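Local coordinates for protein histone-lysine N-methyltransferase, H3 lysine-9 specific SUVH6 (Arabidopsis thaliana, PDB 6A5K) that probably methylates histone H3 at its target lysine with S-adenosylmethionine as methyl donor, and carries an SRA domain expected to recognise methylated DNA, at residues L161-S164 with I165-T169; Y468-D472 with S473-H477. The protein carries 1 engineered substitution. All coordinates share one frame; numbering follows the deposited sequence.

Contact 1. Residues L161-S164 with I165-T169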
ATOM      1  N   LEU A 161       9.492  -3.909 -31.435  1.00 16.65           N
ATOM      2  CA  LEU A 161       9.734  -5.094 -30.621  1.00 21.84           C
ATOM      3  C   LEU A 161      10.572  -6.097 -31.413  1.00 22.41           C
ATOM      4  O   LEU A 161      11.470  -6.740 -30.864  1.00 20.10           O
ATOM      5  CB  LEU A 161       8.407  -5.710 -30.171  1.00 26.88           C
ATOM      6  CG  LEU A 161       8.350  -6.607 -28.931  1.00 26.25           C
ATOM      7  CD1 LEU A 161       9.110  -6.014 -27.744  1.00 19.07           C
ATOM      8  CD2 LEU A 161       6.892  -6.880 -28.561  1.00 22.99           C
ATOM      9  N   ALA A 162      10.284  -6.214 -32.710  1.00 20.22           N
ATOM     10  CA  ALA A 162      11.074  -7.076 -33.584  1.00 22.40           C
ATOM     11  C   ALA A 162      12.526  -6.599 -33.667  1.00 25.74           C
ATOM     12  O   ALA A 162      13.457  -7.403 -33.659  1.00 23.81           O
ATOM     13  CB  ALA A 162      10.454  -7.135 -34.969  1.00 26.02           C
ATOM     14  N   THR A 163      12.716  -5.285 -33.733  1.00 22.95           N
ATOM     15  CA  THR A 163      14.053  -4.703 -33.806  1.00 21.66           C
ATOM     16  C   THR A 163      14.829  -4.909 -32.506  1.00 20.17           C
ATOM     17  O   THR A 163      16.061  -5.042 -32.511  1.00 21.91           O
ATOM     18  CB  THR A 163      13.972  -3.200 -34.141  1.00 28.19           C
ATOM     19  OG1 THR A 163      13.223  -3.028 -35.350  1.00 27.07           O
ATOM     20  CG2 THR A 163      15.364  -2.586 -34.314  1.00 26.29           C
ATOM     21  N   SER A 164      14.104  -4.949 -31.388  1.00 19.47           N
ATOM     22  CA  SER A 164      14.727  -5.244 -30.097  1.00 23.09           C
ATOM     23  C   SER A 164      15.509  -6.556 -30.130  1.00 21.59           C
ATOM     24  O   SER A 164      16.537  -6.690 -29.469  1.00 23.60           O
ATOM     25  CB  SER A 164      13.674  -5.298 -28.980  1.00 21.49           C
ATOM     26  OG  SER A 164      13.206  -4.001 -28.646  1.00 18.78           O
ATOM     27  N   ILE A 165      15.011  -7.522 -30.899  1.00 18.35           N
ATOM     28  CA  ILE A 165      15.696  -8.800 -31.079  1.00 21.35           C
ATOM     29  C   ILE A 165      17.089  -8.611 -31.672  1.00 23.45           C
ATOM     30  O   ILE A 165      18.076  -9.157 -31.167  1.00 22.73           O
ATOM     31  CB  ILE A 165      14.892  -9.743 -31.995  1.00 23.13           C
ATOM     32  CG1 ILE A 165      13.513 -10.016 -31.395  1.00 22.17           C
ATOM     33  CG2 ILE A 165      15.643 -11.052 -32.221  1.00 24.65           C
ATOM     34  CD1 ILE A 165      12.592 -10.803 -32.307  1.00 24.96           C
ATOM     35  N   GLU A 166      17.164  -7.827 -32.741  1.00 23.05           N
ATOM     36  CA  GLU A 166      18.441  -7.599 -33.417  1.00 31.95           C
ATOM     37  C   GLU A 166      19.397  -6.780 -32.566  1.00 31.46           C
ATOM     38  O   GLU A 166      20.595  -7.058 -32.544  1.00 33.58           O
ATOM     39  CB  GLU A 166      18.246  -6.899 -34.763  1.00 38.36           C
ATOM     40  CG  GLU A 166      17.056  -7.377 -35.565  1.00 50.17           C
ATOM     41  CD  GLU A 166      16.690  -6.411 -36.681  1.00 59.13           C
ATOM     42  OE1 GLU A 166      17.509  -5.515 -36.990  1.00 61.64           O
ATOM     43  OE2 GLU A 166      15.592  -6.557 -37.260  1.00 61.04           O
ATOM     44  N   LYS A 167      18.880  -5.772 -31.867  1.00 28.92           N
ATOM     45  CA  LYS A 167      19.753  -4.921 -31.058  1.00 28.28           C
ATOM     46  C   LYS A 167      20.048  -5.521 -29.680  1.00 28.44           C
ATOM     47  O   LYS A 167      21.012  -5.127 -29.018  1.00 27.76           O
ATOM     48  CB  LYS A 167      19.142  -3.525 -30.899  1.00 29.31           C
ATOM     49  CG  LYS A 167      18.775  -2.853 -32.211  1.00 30.49           C
ATOM     50  CD  LYS A 167      20.008  -2.465 -32.999  1.00 38.39           C
ATOM     51  CE  LYS A 167      19.714  -1.289 -33.914  1.00 46.21           C
ATOM     52  NZ  LYS A 167      19.154  -1.737 -35.219  1.00 50.39           N
ATOM     53  N   GLN A 168      19.220  -6.477 -29.264  1.00 26.46           N
ATOM     54  CA  GLN A 168      19.319  -7.079 -27.934  1.00 25.13           C
ATOM     55  C   GLN A 168      19.319  -6.010 -26.848  1.00 24.54           C
ATOM     56  O   GLN A 168      20.109  -6.050 -25.906  1.00 27.68           O
ATOM     57  CB  GLN A 168      20.561  -7.965 -27.831  1.00 27.75           C
ATOM     58  CG  GLN A 168      20.392  -9.295 -28.553  1.00 27.52           C
ATOM     59  CD  GLN A 168      19.271 -10.131 -27.955  1.00 30.63           C
ATOM     60  OE1 GLN A 168      19.365 -10.596 -26.819  1.00 32.04           O
ATOM     61  NE2 GLN A 168      18.194 -10.310 -28.716  1.00 30.26           N
ATOM     62  N   THR A 169      18.415  -5.052 -27.004  1.00 25.60           N
ATOM     63  CA  THR A 169      18.212  -3.994 -26.023  1.00 26.15           C
ATOM     64  C   THR A 169      17.119  -4.389 -25.029  1.00 24.74           C
ATOM     65  O   THR A 169      16.192  -5.117 -25.383  1.00 22.30           O
ATOM     66  CB  THR A 169      17.843  -2.674 -26.718  1.00 26.39           C
ATOM     67  OG1 THR A 169      16.870  -2.938 -27.735  1.00 27.05           O
ATOM     68  CG2 THR A 169      19.074  -2.051 -27.359  1.00 28.79           C
TER
HETATM   69  O   HOH W   1      13.967  -9.022 -35.803  1.00 37.95           O
HETATM   70  O   HOH W   2      15.946  -7.562 -26.775  1.00 20.04           O
HETATM   71  O   HOH W   3      14.468  -2.878 -26.650  1.00 20.59           O

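Contact 2. Residues Y468-D472 with S473-H477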
ATOM      1  N   TYR A 468     -14.491   5.108  18.124  1.00 16.42           N
ATOM      2  CA  TYR A 468     -15.822   4.595  17.784  1.00 18.80           C
ATOM      3  C   TYR A 468     -16.612   4.041  18.976  1.00 24.38           C
ATOM      4  O   TYR A 468     -17.814   4.285  19.078  1.00 26.34           O
ATOM      5  CB  TYR A 468     -15.725   3.524  16.686  1.00 19.83           C
ATOM      6  CG  TYR A 468     -15.059   2.225  17.087  1.00 25.84           C
ATOM      7  CD1 TYR A 468     -15.817   1.122  17.463  1.00 28.03           C
ATOM      8  CD2 TYR A 468     -13.677   2.089  17.061  1.00 32.34           C
ATOM      9  CE1 TYR A 468     -15.218  -0.073  17.822  1.00 34.33           C
ATOM     10  CE2 TYR A 468     -13.070   0.893  17.415  1.00 32.20           C
ATOM     11  CZ  TYR A 468     -13.847  -0.181  17.797  1.00 35.06           C
ATOM     12  OH  TYR A 468     -13.255  -1.373  18.153  1.00 41.23           O
ATOM     13  N   ASP A 469     -15.963   3.303  19.873  1.00 25.50           N
ATOM     14  CA  ASP A 469     -16.690   2.730  21.011  1.00 25.82           C
ATOM     15  C   ASP A 469     -16.651   3.638  22.237  1.00 25.56           C
ATOM     16  O   ASP A 469     -17.198   3.295  23.285  1.00 24.34           O
ATOM     17  CB  ASP A 469     -16.143   1.348  21.373  1.00 28.64           C
ATOM     18  CG  ASP A 469     -14.665   1.368  21.703  1.00 32.83           C
ATOM     19  OD1 ASP A 469     -13.964   2.314  21.282  1.00 30.72           O
ATOM     20  OD2 ASP A 469     -14.203   0.429  22.385  1.00 35.66           O
ATOM     21  N   HIS A 470     -16.001   4.787  22.095  1.00 25.34           N
ATOM     22  CA  HIS A 470     -15.979   5.827  23.122  1.00 26.81           C
ATOM     23  C   HIS A 470     -15.456   7.114  22.484  1.00 26.11           C
ATOM     24  O   HIS A 470     -15.001   7.100  21.340  1.00 21.89           O
ATOM     25  CB  HIS A 470     -15.110   5.415  24.323  1.00 21.22           C
ATOM     26  CG  HIS A 470     -13.659   5.231  23.993  1.00 22.09           C
ATOM     27  ND1 HIS A 470     -12.806   6.290  23.767  1.00 20.58           N
ATOM     28  CD2 HIS A 470     -12.910   4.111  23.858  1.00 20.90           C
ATOM     29  CE1 HIS A 470     -11.596   5.831  23.503  1.00 23.58           C
ATOM     30  NE2 HIS A 470     -11.630   4.511  23.552  1.00 21.04           N
ATOM     31  N   GLU A 471     -15.520   8.219  23.220  1.00 19.73           N
ATOM     32  CA  GLU A 471     -15.062   9.510  22.702  1.00 22.17           C
ATOM     33  C   GLU A 471     -13.889  10.069  23.502  1.00 21.43           C
ATOM     34  O   GLU A 471     -13.638  11.272  23.492  1.00 20.62           O
ATOM     35  CB  GLU A 471     -16.211  10.521  22.703  1.00 32.59           C
ATOM     36  CG  GLU A 471     -17.380  10.124  21.826  1.00 44.93           C
ATOM     37  CD  GLU A 471     -18.593  11.003  22.047  1.00 56.39           C
ATOM     38  OE1 GLU A 471     -18.466  12.024  22.754  1.00 59.88           O
ATOM     39  OE2 GLU A 471     -19.672  10.672  21.515  1.00 62.35           O
ATOM     40  N   ASP A 472     -13.163   9.196  24.190  1.00 20.40           N
ATOM     41  CA  ASP A 472     -12.034   9.643  24.991  1.00 21.56           C
ATOM     42  C   ASP A 472     -10.822   9.858  24.083  1.00 23.38           C
ATOM     43  O   ASP A 472     -10.105   8.913  23.743  1.00 20.87           O
ATOM     44  CB  ASP A 472     -11.725   8.633  26.098  1.00 19.20           C
ATOM     45  CG  ASP A 472     -10.789   9.197  27.158  1.00 21.72           C
ATOM     46  OD1 ASP A 472      -9.980  10.090  26.835  1.00 18.57           O
ATOM     47  OD2 ASP A 472     -10.856   8.738  28.316  1.00 24.47           O
ATOM     48  N   SER A 473     -10.606  11.112  23.693  1.00 19.81           N
ATOM     49  CA  SER A 473      -9.546  11.465  22.750  1.00 21.48           C
ATOM     50  C   SER A 473      -8.142  11.303  23.329  1.00 18.86           C
ATOM     51  O   SER A 473      -7.157  11.357  22.603  1.00 18.35           O
ATOM     52  CB  SER A 473      -9.745  12.903  22.266  1.00 20.44           C
ATOM     53  OG  SER A 473      -9.945  13.778  23.356  1.00 21.97           O
ATOM     54  N   ARG A 474      -8.046  11.116  24.639  1.00 17.04           N
ATOM     55  CA  ARG A 474      -6.753  10.843  25.250  1.00 17.24           C
ATOM     56  C   ARG A 474      -6.246   9.473  24.837  1.00 17.41           C
ATOM     57  O   ARG A 474      -5.038   9.222  24.809  1.00 16.38           O
ATOM     58  CB  ARG A 474      -6.840  10.897  26.771  1.00 18.51           C
ATOM     59  CG  ARG A 474      -7.390  12.176  27.342  1.00 19.40           C
ATOM     60  CD  ARG A 474      -7.534  12.016  28.856  1.00 20.73           C
ATOM     61  NE  ARG A 474      -8.485  10.953  29.176  1.00 20.93           N
ATOM     62  CZ  ARG A 474      -8.659  10.439  30.391  1.00 27.88           C
ATOM     63  NH1 ARG A 474      -7.943  10.887  31.420  1.00 26.55           N
ATOM     64  NH2 ARG A 474      -9.554   9.477  30.577  1.00 27.74           N
ATOM     65  N   ILE A 475      -7.182   8.575  24.550  1.00 16.56           N
ATOM     66  CA  ILE A 475      -6.839   7.184  24.277  1.00 16.01           C
ATOM     67  C   ILE A 475      -7.545   6.651  23.030  1.00 15.72           C
ATOM     68  O   ILE A 475      -8.324   5.698  23.098  1.00 17.01           O
ATOM     69  CB  ILE A 475      -7.168   6.294  25.490  1.00 17.01           C
ATOM     70  CG1 ILE A 475      -8.586   6.575  26.001  1.00 17.72           C
ATOM     71  CG2 ILE A 475      -6.161   6.542  26.605  1.00 22.63           C
ATOM     72  CD1 ILE A 475      -9.121   5.518  26.933  1.00 23.04           C
ATOM     73  N   PRO A 476      -7.261   7.260  21.872  1.00 17.65           N
ATOM     74  CA  PRO A 476      -7.851   6.738  20.641  1.00 15.97           C
ATOM     75  C   PRO A 476      -7.266   5.378  20.285  1.00 16.78           C
ATOM     76  O   PRO A 476      -6.181   5.020  20.764  1.00 15.20           O
ATOM     77  CB  PRO A 476      -7.468   7.791  19.602  1.00 19.20           C
ATOM     78  CG  PRO A 476      -6.169   8.337  20.107  1.00 20.64           C
ATOM     79  CD  PRO A 476      -6.330   8.372  21.607  1.00 18.39           C
ATOM     80  N   HIS A 477      -7.994   4.621  19.472  1.00 17.35           N
ATOM     81  CA  HIS A 477      -7.450   3.414  18.867  1.00 15.51           C
ATOM     82  C   HIS A 477      -6.348   3.806  17.893  1.00 15.58           C
ATOM     83  O   HIS A 477      -6.501   4.765  17.134  1.00 15.06           O
ATOM     84  CB  HIS A 477      -8.540   2.624  18.141  1.00 15.63           C
ATOM     85  CG  HIS A 477      -9.604   2.093  19.046  1.00 20.68           C
ATOM     86  ND1 HIS A 477      -9.496   0.881  19.692  1.00 24.65           N
ATOM     87  CD2 HIS A 477     -10.801   2.612  19.416  1.00 26.98           C
ATOM     88  CE1 HIS A 477     -10.576   0.678  20.427  1.00 29.42           C
ATOM     89  NE2 HIS A 477     -11.381   1.715  20.277  1.00 28.59           N
TER

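Contact 1. Residues L161-S164 with I165-T169
The backbone from L161 to K167 is helical, and K167 N donates to T163 O (3.0 Å) in an i to i+4 bond with an N-H...O angle of 162°. One residue on, Q168 turns to positive phi (53°) and the helix ends; its N still reaches S164 O, but the bond is bent and weak. The Q168 side chain folds back, and NE2 meets I165 O at 2.7 Å, almost straight, in the carbonyl plane and on a lone pair; NE2 also bonds V198 O of strand 190-205, so one amide nitrogen serves a helix carbonyl and the sheet. T163 CG2 and K167 CG run side by side at 4.0 Å: T163 OG1 sits beside the backbone N (chi1 -55°) and turns back to L159 O, which leaves the methyl anti to that N and facing the lysine's aliphatic part. A small hydroxyl suits buried S164, whose OG bonds A108 N; one water lies 2.6 Å from S164 OG and 2.6 Å from T169 OG1. Another water donates to both S164 O and T169 O. Helix 156-167 of the SRA domain lies on the mixed sheet, with I165 on V198 and Y201 and S164 on V107 of strand 105-113.

Contact 2. Residues Y468-D472 with S473-H477
D472 OD1 is gripped by two donors of R474: backbone N at 3.1 Å, from the anti side, and NE at 2.9 Å, on the syn lone pair. R474 NH2 takes the syn lone pair of D472 OD2 at 2.7 Å, completing a side-on salt bridge whose carboxylate and guanidinium planes are nearly coplanar, 3° apart. D472 CG stands anti to its own N (chi1 -166°), which swings the carboxylate forward over the turn; there the bond to R474 N closes an Asx turn, while I475 N donates to D472 O across a type I beta turn. With an alanine here both carboxylate oxygens are gone, so the R474 guanidinium would probably lose its mate and be free to turn, and R474 N would lose its Asx-turn acceptor. D472 N in turn donates to H470 ND1 in the imidazole plane, and the edge of that ring meets I475 O, with CE1 3.3 Å away. At the far end of the loop H477 NE2 gives D469 OD1 a straight bond of 2.8 Å, lying in the imidazole plane but reaching the oxygen from above the carboxylate plane. Y468 lays CE2 over one face of H477, an offset stack with centroids 4.7 Å apart. H477 ND1 is bonded to E381 OE2, so the imidazole lies between two carboxylates, which would probably favour its charged form. Histidine suits this place, offering a nitrogen to each acid and a flat face to the tyrosine. The loop is the connection of a beta hairpin in the SET domain, joining antiparallel neighbours 461-467 and 477-482.

How the contacts relate
Contacts 1 and 2 share no secondary-structure element: their centres are 61 Å apart on opposite sides of the chain's centre, one in the SRA domain and the other in the SET domain. Both are partly buried; contact 1 ends a helix and contact 2 turns the chain between two strands. Their means differ. Repeating backbone bonds shape the helix, and its end is finished with short hydroxyl side chains, an amide and bridging waters. The loop lacks that regular bonding and relies on charged and aromatic side chains, with an ion pair on its exposed bend and a histidine-centred cluster near the strands.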